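Local atomic coordinates of oxidoreductase, NAD-binding/iron-sulfur cluster-binding protein (Nitratireductor pacificus pht-3B, PDB entry 6ZXU), a protein that catalyses reductive dehalogenation, using a cobalamin cofactor and two [4Fe-4S] clusters. Residues A[405-410]-A[686-691]; A[462-467]-A[517-522]; A[288-293]-A[529-534]; A[152-157]-A[281-286]. All blocks are in the same frame, centred on the assembly; numbering follows the deposited sequence.

From the N terminus, contact 4 closes first, joining the loop after strand 142-149 to 281-286. Contact 3 opens two residues later at 288-293 and closes at 529-534, in the ferredoxin-type sequence range; R281 and E291 link contacts 4 and 3 through a salt bridge. Contact 1 opens at 405-410 inside the loop of contact 3 but closes far beyond it at 686-691, so these two loops cross, and the C-terminal part of the chain is brought to a loop of the cobalamin pocket. Contact 2, between 462-467 and 517-522, is nested inside both, tying helix 445-469 to a sheet strand; Y405 and T520 pack where contacts 1 and 2 meet.

Contact 1. Residues A[405-410]-A[686-691]; sequences YYASDE and PPPGTT
A type II beta turn, P687 to T690, docks its P688-G689 tip on S408, in the loop that also carries the cobalamin-binding Y406. G689 N donates to S408 OG at 2.9 Å in an almost straight bond, 170° at the hydrogen. A chi1 of 57° holds OG between the backbone N and carbonyl carbon of S408, turned to receive it. Residue types follow the turn: the ring of P688 fits its second position, whereas G689 takes the third with phi 93°, where a side chain would press against the carbonyl O of P688. P687 O is gripped twice, by T690 N at 3.1 Å and by T690 OG1 at 2.6 Å, the hydroxyl tilted out of the carbonyl plane. Beside this, the methyl of A407 lies alongside the P688 ring, CB to CG 4.0 Å, and its small size lets the proline come close. A water between the segments lies 2.9 Å from S408 OG and can donate to D409 O and T690 O. On the cofactor side, Y406 OH is hydrogen-bonded to cobalamin, while the backbone of A407 and S408 is bonded to V311 and K313. Where the two segments run side by side past the turn, T691 CA makes a CA-H...O contact with E410 O at 3.2 Å.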
loop_
_atom_site.group_PDB
_atom_site.type_symbol
_atom_site.label_atom_id
_atom_site.label_comp_id
_atom_site.label_asym_id
_atom_site.label_seq_id
_atom_site.Cartn_x
_atom_site.Cartn_y
_atom_site.Cartn_z
ATOM N N TYR A 405 10.021 4.622 19.517
ATOM C CA TYR A 405 10.646 5.747 18.873
ATOM C C TYR A 405 12.113 5.479 18.686
ATOM O O TYR A 405 12.765 4.873 19.539
ATOM C CB TYR A 405 10.445 7.032 19.688
ATOM C CG TYR A 405 9.029 7.539 19.813
ATOM C CD1 TYR A 405 8.126 6.936 20.670
ATOM C CD2 TYR A 405 8.613 8.635 19.112
ATOM C CE1 TYR A 405 6.841 7.424 20.811
ATOM C CE2 TYR A 405 7.332 9.150 19.253
ATOM C CZ TYR A 405 6.459 8.575 20.100
ATOM O OH TYR A 405 5.217 9.086 20.246
ATOM N N TYR A 406 12.670 5.945 17.590
ATOM C CA TYR A 406 14.113 5.939 17.411
ATOM C C TYR A 406 14.806 6.785 18.485
ATOM O O TYR A 406 14.218 7.683 19.070
ATOM C CB TYR A 406 14.504 6.496 16.058
ATOM C CG TYR A 406 14.141 5.639 14.865
ATOM C CD1 TYR A 406 14.874 4.513 14.570
ATOM C CD2 TYR A 406 13.117 6.030 13.994
ATOM C CE1 TYR A 406 14.510 3.734 13.475
ATOM C CE2 TYR A 406 12.770 5.283 12.914
ATOM C CZ TYR A 406 13.467 4.151 12.660
ATOM O OH TYR A 406 13.171 3.409 11.523
ATOM N N ALA A 407 16.039 6.464 18.771
ATOM C CA ALA A 407 16.806 7.197 19.813
ATOM C C ALA A 407 17.198 8.610 19.403
ATOM O O ALA A 407 17.147 9.552 20.207
ATOM C CB ALA A 407 18.025 6.402 20.200
ATOM N N SER A 408 17.547 8.772 18.138
ATOM C CA SER A 408 18.104 10.031 17.611
ATOM C C SER A 408 17.894 10.080 16.092
ATOM O O SER A 408 17.742 9.014 15.448
ATOM C CB SER A 408 19.596 10.119 17.934
ATOM O OG SER A 408 20.355 9.014 17.428
ATOM N N ASP A 409 17.851 11.279 15.532
ATOM C CA ASP A 409 17.730 11.438 14.074
ATOM C C ASP A 409 19.101 11.246 13.422
ATOM O O ASP A 409 20.169 11.332 14.066
ATOM C CB ASP A 409 17.085 12.782 13.700
ATOM C CG ASP A 409 18.095 13.949 13.757
ATOM O OD1 ASP A 409 18.456 14.387 14.884
ATOM O OD2 ASP A 409 18.543 14.433 12.678
ATOM N N GLU A 410 19.085 10.976 12.126
ATOM C CA GLU A 410 20.338 10.662 11.401
ATOM C C GLU A 410 20.998 11.896 10.734
ATOM O O GLU A 410 22.052 11.789 10.219
ATOM C CB GLU A 410 20.082 9.589 10.331
ATOM C CG GLU A 410 19.369 10.026 9.017
ATOM C CD GLU A 410 17.917 10.527 9.139
ATOM O OE1 GLU A 410 17.387 10.659 10.296
ATOM O OE2 GLU A 410 17.309 10.782 8.023
ATOM N N PRO A 686 25.551 1.976 14.603
ATOM C CA PRO A 686 26.037 3.336 14.957
ATOM C C PRO A 686 25.301 3.788 16.204
ATOM O O PRO A 686 24.075 3.614 16.312
ATOM C CB PRO A 686 25.600 4.201 13.785
ATOM C CG PRO A 686 25.246 3.239 12.688
ATOM C CD PRO A 686 24.847 1.970 13.296
ATOM N N PRO A 687 26.050 4.273 17.182
ATOM C CA PRO A 687 25.401 4.636 18.470
ATOM C C PRO A 687 24.474 5.815 18.300
ATOM O O PRO A 687 24.603 6.563 17.338
ATOM C CB PRO A 687 26.618 4.958 19.383
ATOM C CG PRO A 687 27.804 5.097 18.452
ATOM C CD PRO A 687 27.529 4.264 17.252
ATOM N N PRO A 688 23.548 6.030 19.254
ATOM C CA PRO A 688 22.711 7.234 19.234
ATOM C C PRO A 688 23.563 8.501 19.146
ATOM O O PRO A 688 24.622 8.581 19.753
ATOM C CB PRO A 688 21.978 7.186 20.558
ATOM C CG PRO A 688 21.872 5.738 20.878
ATOM C CD PRO A 688 23.137 5.122 20.357
ATOM N N GLY A 689 23.093 9.434 18.323
ATOM C CA GLY A 689 23.803 10.656 17.982
ATOM C C GLY A 689 24.660 10.609 16.722
ATOM O O GLY A 689 25.152 11.668 16.273
ATOM N N THR A 690 24.909 9.432 16.148
ATOM C CA THR A 690 25.691 9.322 14.948
ATOM C C THR A 690 24.867 9.847 13.768
ATOM O O THR A 690 23.673 9.571 13.657
ATOM C CB THR A 690 26.121 7.885 14.690
ATOM O OG1 THR A 690 26.695 7.315 15.900
ATOM C CG2 THR A 690 27.119 7.830 13.592
ATOM N N THR A 691 25.527 10.576 12.874
ATOM C CA THR A 691 24.852 11.130 11.682
ATOM C C THR A 691 25.361 10.506 10.390
ATOM O O THR A 691 26.253 9.651 10.382
ATOM C CB THR A 691 25.053 12.644 11.601
ATOM O OG1 THR A 691 26.417 12.904 11.245
ATOM C CG2 THR A 691 24.668 13.270 12.917
HETATM O O HOH W 1 21.074 8.946 14.654
#

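Contact 2. Residues A[462-467]-A[517-522]; sequences VMAAHC and IVFTTD
F519 pushes its ring against M463, A464 and C467 on one side of a helix. With chi1 at 74°, its CG sits between its own backbone N and carbonyl carbon, and the ring slips one face under the helix backbone: A464 N lies 4.2 Å above the plane, centred on the ring. Alanine suits this place, for its short CB lets the backbone come down on the ring. M463 reaches the CE1 corner twice. Its CB stands 3.6 Å from F519 CE1, and a bend at chi3 (78°) curls CE back to 3.8 Å from the same atom, the two side chains crossing at about a right angle. M463 SD, 5.3 Å from the ring centroid, makes an oblique Met-aromatic contact. Helix 445-469 packs on a four-stranded antiparallel sheet that has 514-521 as an inner strand; the axes of 462-467 and 517-521 approach to 9.0 Å with directions 8° apart. M463 also touches I383 and L386 of helix 376-390, so methionine fills the seam between two helices and the sheet. C467 SG comes obliquely to F519 CE2 at 3.9 Å and lies 3.8 Å from T521 OG1, a hydroxyl hydrogen-bonded to S473 O.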
loop_
_atom_site.group_PDB
_atom_site.type_symbol
_atom_site.label_atom_id
_atom_site.label_comp_id
_atom_site.label_asym_id
_atom_site.label_seq_id
_atom_site.Cartn_x
_atom_site.Cartn_y
_atom_site.Cartn_z
ATOM N N VAL A 462 -3.715 13.185 6.126
ATOM C CA VAL A 462 -5.062 13.752 6.297
ATOM C C VAL A 462 -5.557 13.505 7.717
ATOM O O VAL A 462 -6.092 14.397 8.373
ATOM C CB VAL A 462 -6.036 13.172 5.243
ATOM C CG1 VAL A 462 -7.439 13.482 5.637
ATOM C CG2 VAL A 462 -5.773 13.793 3.907
ATOM N N MET A 463 -5.390 12.297 8.225
ATOM C CA MET A 463 -5.903 11.929 9.535
ATOM C C MET A 463 -5.215 12.699 10.649
ATOM O O MET A 463 -5.874 13.183 11.566
ATOM C CB MET A 463 -5.795 10.432 9.756
ATOM C CG MET A 463 -6.826 9.665 8.902
ATOM S SD MET A 463 -6.587 7.889 9.007
ATOM C CE MET A 463 -7.325 7.536 10.601
ATOM N N ALA A 464 -3.914 12.776 10.615
ATOM C CA ALA A 464 -3.161 13.547 11.571
ATOM C C ALA A 464 -3.540 15.029 11.511
ATOM O O ALA A 464 -3.661 15.681 12.553
ATOM C CB ALA A 464 -1.690 13.363 11.357
ATOM N N ALA A 465 -3.782 15.561 10.318
ATOM C CA ALA A 465 -4.233 16.982 10.176
ATOM C C ALA A 465 -5.558 17.199 10.815
ATOM O O ALA A 465 -5.778 18.227 11.485
ATOM C CB ALA A 465 -4.298 17.401 8.731
ATOM N N HIS A 466 -6.443 16.202 10.779
ATOM C CA HIS A 466 -7.710 16.315 11.440
ATOM C C HIS A 466 -7.604 16.289 12.927
ATOM O O HIS A 466 -8.255 17.047 13.641
ATOM C CB HIS A 466 -8.729 15.247 10.947
ATOM C CG HIS A 466 -10.129 15.500 11.413
ATOM N ND1 HIS A 466 -10.831 16.648 11.091
ATOM C CD2 HIS A 466 -10.956 14.748 12.155
ATOM C CE1 HIS A 466 -12.018 16.601 11.653
ATOM N NE2 HIS A 466 -12.120 15.458 12.311
ATOM N N CYS A 467 -6.744 15.439 13.435
ATOM C CA CYS A 467 -6.452 15.458 14.871
ATOM C C CYS A 467 -5.970 16.860 15.327
ATOM O O CYS A 467 -6.370 17.299 16.365
ATOM C CB CYS A 467 -5.373 14.392 15.245
ATOM S SG CYS A 467 -6.024 12.711 15.190
ATOM N N ILE A 517 1.545 2.347 7.484
ATOM C CA ILE A 517 1.796 3.747 7.829
ATOM C C ILE A 517 1.351 3.898 9.290
ATOM O O ILE A 517 0.405 3.262 9.747
ATOM C CB ILE A 517 1.024 4.678 6.847
ATOM C CG1 ILE A 517 1.348 6.165 7.047
ATOM C CG2 ILE A 517 -0.488 4.472 6.970
ATOM C CD1 ILE A 517 2.652 6.601 6.578
ATOM N N VAL A 518 2.058 4.717 10.014
ATOM C CA VAL A 518 1.760 5.063 11.397
ATOM C C VAL A 518 1.640 6.573 11.529
ATOM O O VAL A 518 2.376 7.331 10.908
ATOM C CB VAL A 518 2.842 4.565 12.361
ATOM C CG1 VAL A 518 2.501 4.938 13.767
ATOM C CG2 VAL A 518 3.017 3.090 12.273
ATOM N N PHE A 519 0.598 7.038 12.230
ATOM C CA PHE A 519 0.666 8.372 12.780
ATOM C C PHE A 519 0.466 8.310 14.254
ATOM O O PHE A 519 -0.357 7.545 14.746
ATOM C CB PHE A 519 -0.269 9.422 12.140
ATOM C CG PHE A 519 -1.683 9.294 12.501
ATOM C CD1 PHE A 519 -2.550 8.521 11.708
ATOM C CD2 PHE A 519 -2.221 10.057 13.537
ATOM C CE1 PHE A 519 -3.886 8.435 12.011
ATOM C CE2 PHE A 519 -3.571 9.941 13.851
ATOM C CZ PHE A 519 -4.387 9.134 13.100
ATOM N N THR A 520 1.281 9.098 14.950
ATOM C CA THR A 520 1.170 9.213 16.405
ATOM C C THR A 520 0.291 10.406 16.758
ATOM O O THR A 520 0.191 11.354 15.986
ATOM C CB THR A 520 2.526 9.300 17.051
ATOM O OG1 THR A 520 3.309 10.341 16.462
ATOM C CG2 THR A 520 3.276 7.932 16.857
ATOM N N THR A 521 -0.340 10.336 17.913
ATOM C CA THR A 521 -1.221 11.377 18.361
ATOM C C THR A 521 -1.405 11.352 19.860
ATOM O O THR A 521 -1.209 10.350 20.505
ATOM C CB THR A 521 -2.576 11.300 17.633
ATOM O OG1 THR A 521 -3.407 12.440 17.944
ATOM C CG2 THR A 521 -3.339 10.023 17.865
ATOM N N ASP A 522 -1.948 12.477 20.384
ATOM C CA ASP A 522 -2.457 12.554 21.770
ATOM C C ASP A 522 -3.955 12.373 21.915
ATOM O O ASP A 522 -4.451 12.281 23.044
ATOM C CB ASP A 522 -2.020 13.897 22.421
ATOM C CG ASP A 522 -0.532 13.958 22.663
ATOM O OD1 ASP A 522 0.114 12.861 22.956
ATOM O OD2 ASP A 522 -0.008 15.108 22.512
#

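Contact 3. Residues A[288-293]-A[529-534]; sequences YPMETI and RPIDFG
The 3-10 turn 290-292 delivers I293 to the opposing segment, its CA 6.5 Å from that of F533, just before the backbone enters strand 294-295. I293 then does most of the touching through one methyl. Its CG2, anti to the backbone N, meets I531 CB at 3.7 Å and I531 CG2 at 3.9 Å, and reaches F533 CB at 4.2 Å. The two branched isoleucines cross obliquely, and branching at CB supplies bulk beside the backbone where the segments approach. M290 adds a single touch at the far end of I531: bent at both chi2 and chi3, its flexible chain brings CE to 4.1 Å from I531 CD1, the side chains crossing at about a right angle. On the other segment D532 points away and forms an Asx turn, its OD1 accepting from G534 N at 3.1 Å on the anti side of the carboxylate, tilted out of its plane. G534, with phi 83°, is the N-cap of helix 535-540. F533 carries its ring onward, edge-to-face with W597, its side chain about 8 Å from a bound iron-sulfur cluster. I531 belongs to a short, weakly bonded antiparallel ribbon, 294-295 with 531-532, its second strand within the ferredoxin-type sequence range.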
loop_
_atom_site.group_PDB
_atom_site.type_symbol
_atom_site.label_atom_id
_atom_site.label_comp_id
_atom_site.label_asym_id
_atom_site.label_seq_id
_atom_site.Cartn_x
_atom_site.Cartn_y
_atom_site.Cartn_z
ATOM N N TYR A 288 -12.352 -6.692 6.466
ATOM C CA TYR A 288 -11.993 -8.054 6.807
ATOM C C TYR A 288 -12.453 -8.320 8.245
ATOM O O TYR A 288 -12.382 -7.427 9.097
ATOM C CB TYR A 288 -10.491 -8.263 6.685
ATOM C CG TYR A 288 -9.966 -8.221 5.251
ATOM C CD1 TYR A 288 -10.001 -9.322 4.460
ATOM C CD2 TYR A 288 -9.457 -7.025 4.705
ATOM C CE1 TYR A 288 -9.552 -9.265 3.135
ATOM C CE2 TYR A 288 -9.013 -6.960 3.412
ATOM C CZ TYR A 288 -9.047 -8.093 2.633
ATOM O OH TYR A 288 -8.555 -8.051 1.332
ATOM N N PRO A 289 -12.882 -9.544 8.530
ATOM C CA PRO A 289 -13.416 -9.880 9.837
ATOM C C PRO A 289 -12.393 -10.099 10.978
ATOM O O PRO A 289 -12.300 -11.171 11.576
ATOM C CB PRO A 289 -14.203 -11.158 9.540
ATOM C CG PRO A 289 -13.456 -11.815 8.459
ATOM C CD PRO A 289 -12.917 -10.709 7.623
ATOM N N MET A 290 -11.670 -9.045 11.291
ATOM C CA MET A 290 -10.686 -9.071 12.342
ATOM C C MET A 290 -11.294 -9.339 13.710
ATOM O O MET A 290 -10.615 -9.769 14.601
ATOM C CB MET A 290 -9.927 -7.736 12.379
ATOM C CG MET A 290 -8.882 -7.541 11.276
ATOM S SD MET A 290 -7.519 -8.788 11.242
ATOM C CE MET A 290 -6.539 -8.325 12.648
ATOM N N GLU A 291 -12.595 -9.077 13.885
ATOM C CA GLU A 291 -13.271 -9.386 15.151
ATOM C C GLU A 291 -13.375 -10.855 15.438
ATOM O O GLU A 291 -13.732 -11.208 16.515
ATOM C CB GLU A 291 -14.661 -8.765 15.160
ATOM C CG GLU A 291 -15.682 -9.406 14.237
ATOM C CD GLU A 291 -15.658 -8.917 12.799
ATOM O OE1 GLU A 291 -14.795 -8.055 12.401
ATOM O OE2 GLU A 291 -16.492 -9.462 12.042
ATOM N N THR A 292 -13.055 -11.722 14.483
ATOM C CA THR A 292 -13.095 -13.171 14.677
ATOM C C THR A 292 -11.769 -13.762 15.066
ATOM O O THR A 292 -11.691 -14.967 15.241
ATOM C CB THR A 292 -13.565 -13.926 13.387
ATOM O OG1 THR A 292 -12.596 -13.821 12.317
ATOM C CG2 THR A 292 -14.914 -13.366 12.918
ATOM N N ILE A 293 -10.702 -12.944 15.125
ATOM C CA ILE A 293 -9.393 -13.458 15.463
ATOM C C ILE A 293 -9.249 -13.393 16.986
ATOM O O ILE A 293 -9.629 -12.376 17.567
ATOM C CB ILE A 293 -8.309 -12.626 14.726
ATOM C CG1 ILE A 293 -8.538 -12.656 13.209
ATOM C CG2 ILE A 293 -6.887 -13.072 15.065
ATOM C CD1 ILE A 293 -8.380 -14.012 12.561
ATOM N N ARG A 529 -5.761 -4.974 21.150
ATOM C CA ARG A 529 -4.895 -5.984 21.751
ATOM C C ARG A 529 -4.188 -6.824 20.671
ATOM O O ARG A 529 -4.696 -6.946 19.569
ATOM C CB ARG A 529 -5.692 -6.916 22.666
ATOM C CG ARG A 529 -6.182 -6.274 23.941
ATOM C CD ARG A 529 -6.718 -7.303 24.923
ATOM N NE ARG A 529 -7.974 -7.893 24.519
ATOM C CZ ARG A 529 -8.386 -9.109 24.889
ATOM N NH1 ARG A 529 -7.601 -9.908 25.602
ATOM N NH2 ARG A 529 -9.565 -9.551 24.483
ATOM N N PRO A 530 -3.010 -7.352 20.981
ATOM C CA PRO A 530 -2.376 -8.305 20.081
ATOM C C PRO A 530 -3.238 -9.462 19.669
ATOM O O PRO A 530 -4.225 -9.806 20.367
ATOM C CB PRO A 530 -1.172 -8.796 20.897
ATOM C CG PRO A 530 -0.878 -7.686 21.821
ATOM C CD PRO A 530 -2.167 -7.047 22.138
ATOM N N ILE A 531 -2.868 -10.127 18.569
ATOM C CA ILE A 531 -3.697 -11.225 18.022
ATOM C C ILE A 531 -2.898 -12.534 18.056
ATOM O O ILE A 531 -1.668 -12.530 18.115
ATOM C CB ILE A 531 -4.212 -10.962 16.587
ATOM C CG1 ILE A 531 -3.052 -10.699 15.694
ATOM C CG2 ILE A 531 -5.273 -9.856 16.612
ATOM C CD1 ILE A 531 -3.419 -10.523 14.232
ATOM N N ASP A 532 -3.631 -13.645 18.115
ATOM C CA ASP A 532 -3.050 -14.988 18.075
ATOM C C ASP A 532 -3.836 -15.835 17.070
ATOM O O ASP A 532 -4.968 -16.216 17.355
ATOM C CB ASP A 532 -3.067 -15.622 19.420
ATOM C CG ASP A 532 -2.492 -17.077 19.396
ATOM O OD1 ASP A 532 -1.923 -17.600 18.388
ATOM O OD2 ASP A 532 -2.591 -17.757 20.414
ATOM N N PHE A 533 -3.263 -16.085 15.884
ATOM C CA PHE A 533 -3.921 -16.875 14.931
ATOM C C PHE A 533 -3.110 -18.143 14.561
ATOM O O PHE A 533 -3.307 -18.747 13.484
ATOM C CB PHE A 533 -4.343 -16.106 13.692
ATOM C CG PHE A 533 -3.202 -15.488 12.897
ATOM C CD1 PHE A 533 -2.668 -14.262 13.266
ATOM C CD2 PHE A 533 -2.796 -16.031 11.704
ATOM C CE1 PHE A 533 -1.674 -13.642 12.538
ATOM C CE2 PHE A 533 -1.781 -15.419 10.959
ATOM C CZ PHE A 533 -1.205 -14.230 11.362
ATOM N N GLY A 534 -2.281 -18.569 15.469
ATOM C CA GLY A 534 -1.570 -19.798 15.279
ATOM C C GLY A 534 -0.296 -19.673 14.429
ATOM O O GLY A 534 0.256 -20.668 14.071
#

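Contact 4. Residues A[152-157]-A[281-286]; sequences REPEAG and RPLHMG
R152 and L283 meet first at the root of the arginine, where R152 CB lies 4.0 Å from L283 CD1. Further out, a bend at chi3 (63°) turns the guanidinium toward the backbone of 281-286. NH2, at the tip, donates to R281 O at 2.7 Å, the angle at the hydrogen 162°, with the acceptor at the guanidinium edge and close to its plane. NH1 donates a hydrogen bond to a water at 3.0 Å, which in turn donates to P282 O and G286 O. Over one face of the guanidinium, away from the middle of the group, stands L283 CD1, 4.1 Å above the plane. An arginine suits this place because one long chain can pack on a leucine and still reach two partners. The contact joins the loop after strand 142-149, from the N-terminal antiparallel sheet, to the loop holding 3-10 turn 283-285, while A385 and Y388 of helix 376-390 also pack on L283. The other methyl of L283, CD2, turns to the opposing backbone, 3.8 Å from P154 CD and 3.3 Å from R152 O, a buried carbonyl with no polar partner. R281 uses its own side chain to close the loop, NE donating to G286 O at 2.8 Å, while its NH2 donates to M285 O and forms a salt bridge with E291.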
loop_
_atom_site.group_PDB
_atom_site.type_symbol
_atom_site.label_atom_id
_atom_site.label_comp_id
_atom_site.label_asym_id
_atom_site.label_seq_id
_atom_site.Cartn_x
_atom_site.Cartn_y
_atom_site.Cartn_z
ATOM N N ARG A 152 -17.579 4.960 1.515
ATOM C CA ARG A 152 -18.635 4.705 2.473
ATOM C C ARG A 152 -18.524 5.673 3.657
ATOM O O ARG A 152 -17.415 6.014 4.098
ATOM C CB ARG A 152 -18.533 3.301 3.052
ATOM C CG ARG A 152 -18.903 2.184 2.110
ATOM C CD ARG A 152 -18.826 0.825 2.830
ATOM N NE ARG A 152 -19.772 0.771 3.907
ATOM C CZ ARG A 152 -19.649 0.022 5.015
ATOM N NH1 ARG A 152 -18.636 -0.796 5.178
ATOM N NH2 ARG A 152 -20.548 0.112 5.963
ATOM N N GLU A 153 -19.655 6.129 4.153
ATOM C CA GLU A 153 -19.639 7.027 5.301
ATOM C C GLU A 153 -20.314 6.334 6.500
ATOM O O GLU A 153 -21.102 5.423 6.344
ATOM C CB GLU A 153 -20.365 8.331 4.994
ATOM C CG GLU A 153 -19.930 9.021 3.702
ATOM C CD GLU A 153 -20.622 10.413 3.493
ATOM O OE1 GLU A 153 -21.264 10.899 4.478
ATOM O OE2 GLU A 153 -20.496 11.061 2.387
ATOM N N PRO A 154 -19.951 6.742 7.723
ATOM C CA PRO A 154 -20.634 6.256 8.879
ATOM C C PRO A 154 -22.149 6.628 8.833
ATOM O O PRO A 154 -22.514 7.681 8.282
ATOM C CB PRO A 154 -19.956 7.000 10.013
ATOM C CG PRO A 154 -18.707 7.501 9.501
ATOM C CD PRO A 154 -18.969 7.769 8.065
ATOM N N GLU A 155 -22.958 5.788 9.435
ATOM C CA GLU A 155 -24.380 6.060 9.587
ATOM C C GLU A 155 -24.579 7.135 10.615
ATOM O O GLU A 155 -23.676 7.473 11.423
ATOM C CB GLU A 155 -25.156 4.794 10.011
ATOM C CG GLU A 155 -24.926 3.585 9.089
ATOM C CD GLU A 155 -25.524 3.768 7.658
ATOM O OE1 GLU A 155 -26.764 3.537 7.475
ATOM O OE2 GLU A 155 -24.751 4.122 6.691
ATOM N N ALA A 156 -25.787 7.675 10.603
ATOM C CA ALA A 156 -26.194 8.666 11.594
ATOM C C ALA A 156 -25.973 8.170 13.033
ATOM O O ALA A 156 -26.336 7.036 13.381
ATOM C CB ALA A 156 -27.669 9.014 11.410
ATOM N N GLY A 157 -25.334 8.999 13.835
ATOM C CA GLY A 157 -25.130 8.606 15.211
ATOM C C GLY A 157 -23.913 7.735 15.456
ATOM O O GLY A 157 -23.585 7.497 16.607
ATOM N N ARG A 281 -21.979 -4.116 7.557
ATOM C CA ARG A 281 -20.980 -3.975 8.590
ATOM C C ARG A 281 -20.817 -2.512 8.882
ATOM O O ARG A 281 -20.639 -1.755 7.966
ATOM C CB ARG A 281 -19.605 -4.524 8.142
ATOM C CG ARG A 281 -19.378 -5.982 8.323
ATOM C CD ARG A 281 -18.057 -6.405 7.633
ATOM N NE ARG A 281 -16.832 -6.187 8.381
ATOM C CZ ARG A 281 -16.502 -6.920 9.432
ATOM N NH1 ARG A 281 -17.290 -7.885 9.834
ATOM N NH2 ARG A 281 -15.407 -6.688 10.107
ATOM N N PRO A 282 -20.704 -2.128 10.168
ATOM C CA PRO A 282 -20.301 -0.807 10.500
ATOM C C PRO A 282 -18.934 -0.451 9.852
ATOM O O PRO A 282 -18.035 -1.287 9.782
ATOM C CB PRO A 282 -20.162 -0.836 12.024
ATOM C CG PRO A 282 -21.027 -1.951 12.451
ATOM C CD PRO A 282 -20.934 -2.963 11.361
ATOM N N LEU A 283 -18.818 0.779 9.351
ATOM C CA LEU A 283 -17.641 1.210 8.645
ATOM C C LEU A 283 -16.407 1.020 9.563
ATOM O O LEU A 283 -15.335 0.599 9.112
ATOM C CB LEU A 283 -17.793 2.642 8.182
ATOM C CG LEU A 283 -16.620 3.311 7.474
ATOM C CD1 LEU A 283 -16.283 2.516 6.248
ATOM C CD2 LEU A 283 -16.872 4.763 7.123
ATOM N N HIS A 284 -16.561 1.273 10.856
ATOM C CA HIS A 284 -15.416 1.155 11.737
ATOM C C HIS A 284 -14.860 -0.235 11.915
ATOM O O HIS A 284 -13.753 -0.402 12.438
ATOM C CB HIS A 284 -15.682 1.753 13.128
ATOM C CG HIS A 284 -16.719 1.029 13.914
ATOM N ND1 HIS A 284 -16.423 -0.070 14.705
ATOM C CD2 HIS A 284 -18.044 1.255 14.058
ATOM C CE1 HIS A 284 -17.532 -0.533 15.246
ATOM N NE2 HIS A 284 -18.524 0.265 14.875
ATOM N N MET A 285 -15.559 -1.233 11.437
ATOM C CA MET A 285 -15.093 -2.623 11.539
ATOM C C MET A 285 -14.203 -3.100 10.386
ATOM O O MET A 285 -13.694 -4.260 10.429
ATOM C CB MET A 285 -16.267 -3.557 11.686
ATOM C CG MET A 285 -16.922 -3.387 13.082
ATOM S SD MET A 285 -18.285 -4.497 13.247
ATOM C CE MET A 285 -17.472 -6.084 13.455
ATOM N N GLY A 286 -14.046 -2.303 9.337
ATOM C CA GLY A 286 -13.207 -2.690 8.233
ATOM C C GLY A 286 -13.885 -3.745 7.387
ATOM O O GLY A 286 -14.931 -4.265 7.729
HETATM O O HOH W 2 -17.106 -2.268 7.354
#